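Local atomic coordinates of uncharacterized protein (Methanothermobacter thermautotrophicus, PDB entry 1IHN), a protein that is of unknown function and belongs to the DUF498/DUF598 family, its small single-chain fold built around a mixed beta-sheet. Residues E55-E60 / R104-I109. Sequence-based numbering, arbitrary orientation.
Sequences EELLEE and RVAAII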
loop_
_atom_site.group_PDB
_atom_site.type_symbol
_atom_site.label_atom_id
_atom_site.label_comp_id
_atom_site.label_asym_id
_atom_site.label_seq_id
_atom_site.Cartn_x
_atom_site.Cartn_y
_atom_site.Cartn_z
ATOM N N GLU A 55 -4.636 4.557 9.734
ATOM C CA GLU A 55 -4.978 4.268 11.121
ATOM C C GLU A 55 -4.942 2.783 11.484
ATOM O O GLU A 55 -4.419 2.416 12.541
ATOM C CB GLU A 55 -6.353 4.861 11.456
ATOM C CG GLU A 55 -6.694 4.842 12.945
ATOM C CD GLU A 55 -7.862 5.754 13.299
ATOM O OE1 GLU A 55 -8.955 5.587 12.716
ATOM O OE2 GLU A 55 -7.688 6.637 14.166
ATOM N N GLU A 56 -5.483 1.927 10.620
ATOM C CA GLU A 56 -5.485 0.501 10.917
ATOM C C GLU A 56 -4.069 -0.071 10.949
ATOM O O GLU A 56 -3.819 -1.082 11.594
ATOM C CB GLU A 56 -6.344 -0.271 9.903
ATOM C CG GLU A 56 -5.775 -0.392 8.490
ATOM C CD GLU A 56 -6.589 -1.355 7.622
ATOM O OE1 GLU A 56 -6.776 -2.515 8.036
ATOM O OE2 GLU A 56 -7.041 -0.962 6.526
ATOM N N LEU A 57 -3.139 0.583 10.262
ATOM C CA LEU A 57 -1.761 0.109 10.236
ATOM C C LEU A 57 -0.944 0.603 11.427
ATOM O O LEU A 57 -0.081 -0.113 11.931
ATOM C CB LEU A 57 -1.077 0.536 8.932
ATOM C CG LEU A 57 -1.637 -0.104 7.656
ATOM C CD1 LEU A 57 -0.846 0.386 6.443
ATOM C CD2 LEU A 57 -1.562 -1.633 7.771
ATOM N N LEU A 58 -1.227 1.821 11.877
ATOM C CA LEU A 58 -0.512 2.416 12.999
ATOM C C LEU A 58 -0.597 1.564 14.261
ATOM O O LEU A 58 0.269 1.638 15.135
ATOM C CB LEU A 58 -1.065 3.816 13.282
ATOM C CG LEU A 58 -1.000 4.804 12.114
ATOM C CD1 LEU A 58 -1.673 6.108 12.507
ATOM C CD2 LEU A 58 0.450 5.045 11.722
ATOM N N GLU A 59 -1.642 0.749 14.347
ATOM C CA GLU A 59 -1.855 -0.118 15.502
ATOM C C GLU A 59 -0.850 -1.271 15.525
ATOM O O GLU A 59 -0.467 -1.762 16.588
ATOM C CB GLU A 59 -3.279 -0.675 15.457
ATOM C CG GLU A 59 -4.338 0.382 15.184
ATOM C CD GLU A 59 -5.691 -0.217 14.843
ATOM O OE1 GLU A 59 -5.770 -0.980 13.854
ATOM O OE2 GLU A 59 -6.674 0.076 15.556
ATOM N N GLU A 60 -0.433 -1.703 14.341
ATOM C CA GLU A 60 0.518 -2.797 14.210
ATOM C C GLU A 60 1.937 -2.332 14.507
ATOM O O GLU A 60 2.879 -3.124 14.474
ATOM C CB GLU A 60 0.441 -3.371 12.796
ATOM C CG GLU A 60 -0.808 -4.197 12.543
ATOM C CD GLU A 60 -1.136 -4.332 11.067
ATOM O OE1 GLU A 60 -0.219 -4.614 10.264
ATOM O OE2 GLU A 60 -2.321 -4.161 10.715
ATOM N N ARG A 104 9.701 -4.409 10.227
ATOM C CA ARG A 104 8.249 -4.520 10.393
ATOM C C ARG A 104 7.686 -3.537 9.375
ATOM O O ARG A 104 7.576 -2.341 9.653
ATOM C CB ARG A 104 7.809 -4.091 11.797
ATOM C CG ARG A 104 8.125 -5.078 12.905
ATOM C CD ARG A 104 7.730 -4.522 14.274
ATOM N NE ARG A 104 6.284 -4.466 14.493
ATOM C CZ ARG A 104 5.506 -5.531 14.668
ATOM N NH1 ARG A 104 6.025 -6.751 14.647
ATOM N NH2 ARG A 104 4.207 -5.379 14.886
ATOM N N VAL A 105 7.351 -4.041 8.194
ATOM C CA VAL A 105 6.828 -3.192 7.131
ATOM C C VAL A 105 5.372 -3.490 6.802
ATOM O O VAL A 105 4.923 -4.630 6.871
ATOM C CB VAL A 105 7.655 -3.354 5.834
ATOM C CG1 VAL A 105 7.297 -2.252 4.841
ATOM C CG2 VAL A 105 9.133 -3.333 6.156
ATOM N N ALA A 106 4.644 -2.440 6.443
ATOM C CA ALA A 106 3.246 -2.545 6.068
ATOM C C ALA A 106 3.080 -1.672 4.832
ATOM O O ALA A 106 3.869 -0.754 4.603
ATOM C CB ALA A 106 2.360 -2.045 7.195
ATOM N N ALA A 107 2.060 -1.951 4.031
ATOM C CA ALA A 107 1.848 -1.164 2.830
ATOM C C ALA A 107 0.401 -1.087 2.379
ATOM O O ALA A 107 -0.432 -1.913 2.747
ATOM C CB ALA A 107 2.710 -1.719 1.689
ATOM N N ILE A 108 0.119 -0.055 1.596
ATOM C CA ILE A 108 -1.190 0.153 1.005
ATOM C C ILE A 108 -0.819 0.348 -0.456
ATOM O O ILE A 108 -0.092 1.278 -0.803
ATOM C CB ILE A 108 -1.895 1.421 1.540
ATOM C CG1 ILE A 108 -2.136 1.292 3.047
ATOM C CG2 ILE A 108 -3.207 1.620 0.796
ATOM C CD1 ILE A 108 -2.934 2.431 3.661
ATOM N N ILE A 109 -1.304 -0.553 -1.300
ATOM C CA ILE A 109 -1.001 -0.529 -2.718
ATOM C C ILE A 109 -2.191 -0.190 -3.600
ATOM O O ILE A 109 -3.273 -0.756 -3.448
ATOM C CB ILE A 109 -0.461 -1.903 -3.177
ATOM C CG1 ILE A 109 0.755 -2.303 -2.331
ATOM C CG2 ILE A 109 -0.150 -1.866 -4.669
ATOM C CD1 ILE A 109 1.989 -1.449 -2.548
#
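Segment 55-60, on helix 52-58 and the residues after it, lies against one face of strand 105-109, with Leu-57 and Ala-106 the nearest pair of residues at 7.0 Å between their CA atoms. This is helix-on-sheet packing in a mixed alpha/beta fold: the strand is the middle one of a five-stranded sheet, flanked by parallel strand 64-68 and antiparallel strand 23-25, while helix 88-100 touches Val-105 on the other face. Leu-57 carries the apolar part. With CG beside the backbone N and CD1 anti to CA (chi2 -179°), its two methyls are aimed at the strand. CD1 meets Ile-108 CG1 at 3.7 Å, the two side chains crossing obliquely, and also lies close to Ala-106 CB, whereas CD2 rests 4.0 Å from Ala-106 CB alone. Ala-106 and Ile-108 are two residues apart on the strand, so the leucine fork spans successive positions of one face; Ala-107 between them directs its CB away. Leu-57 also touches Val-24 of strand 23-25 and His-26 in the loop that follows.

Glu-60 N donates to Leu-57 O at 2.9 Å, an i to i-3 backbone bond that closes the turn. The Glu-60 carboxylate is held by His-26 ND1 and Val-27 N rather than by Arg-104, whose NH2 remains 6.4 Å from Glu-60 OE1. Arg-104 instead reaches the backbone: its chain bends at chi3 (72°), and NE is hydrogen-bonded to Lys-61 O, so two successive carbonyls engage one guanidinium. The second grip is short and fairly straight, Arg-104 NH2 donating to Glu-60 O over 2.6 Å with an N-H...O angle of 159°, the oxygen close to the guanidinium plane and the nitrogen in the carbonyl plane.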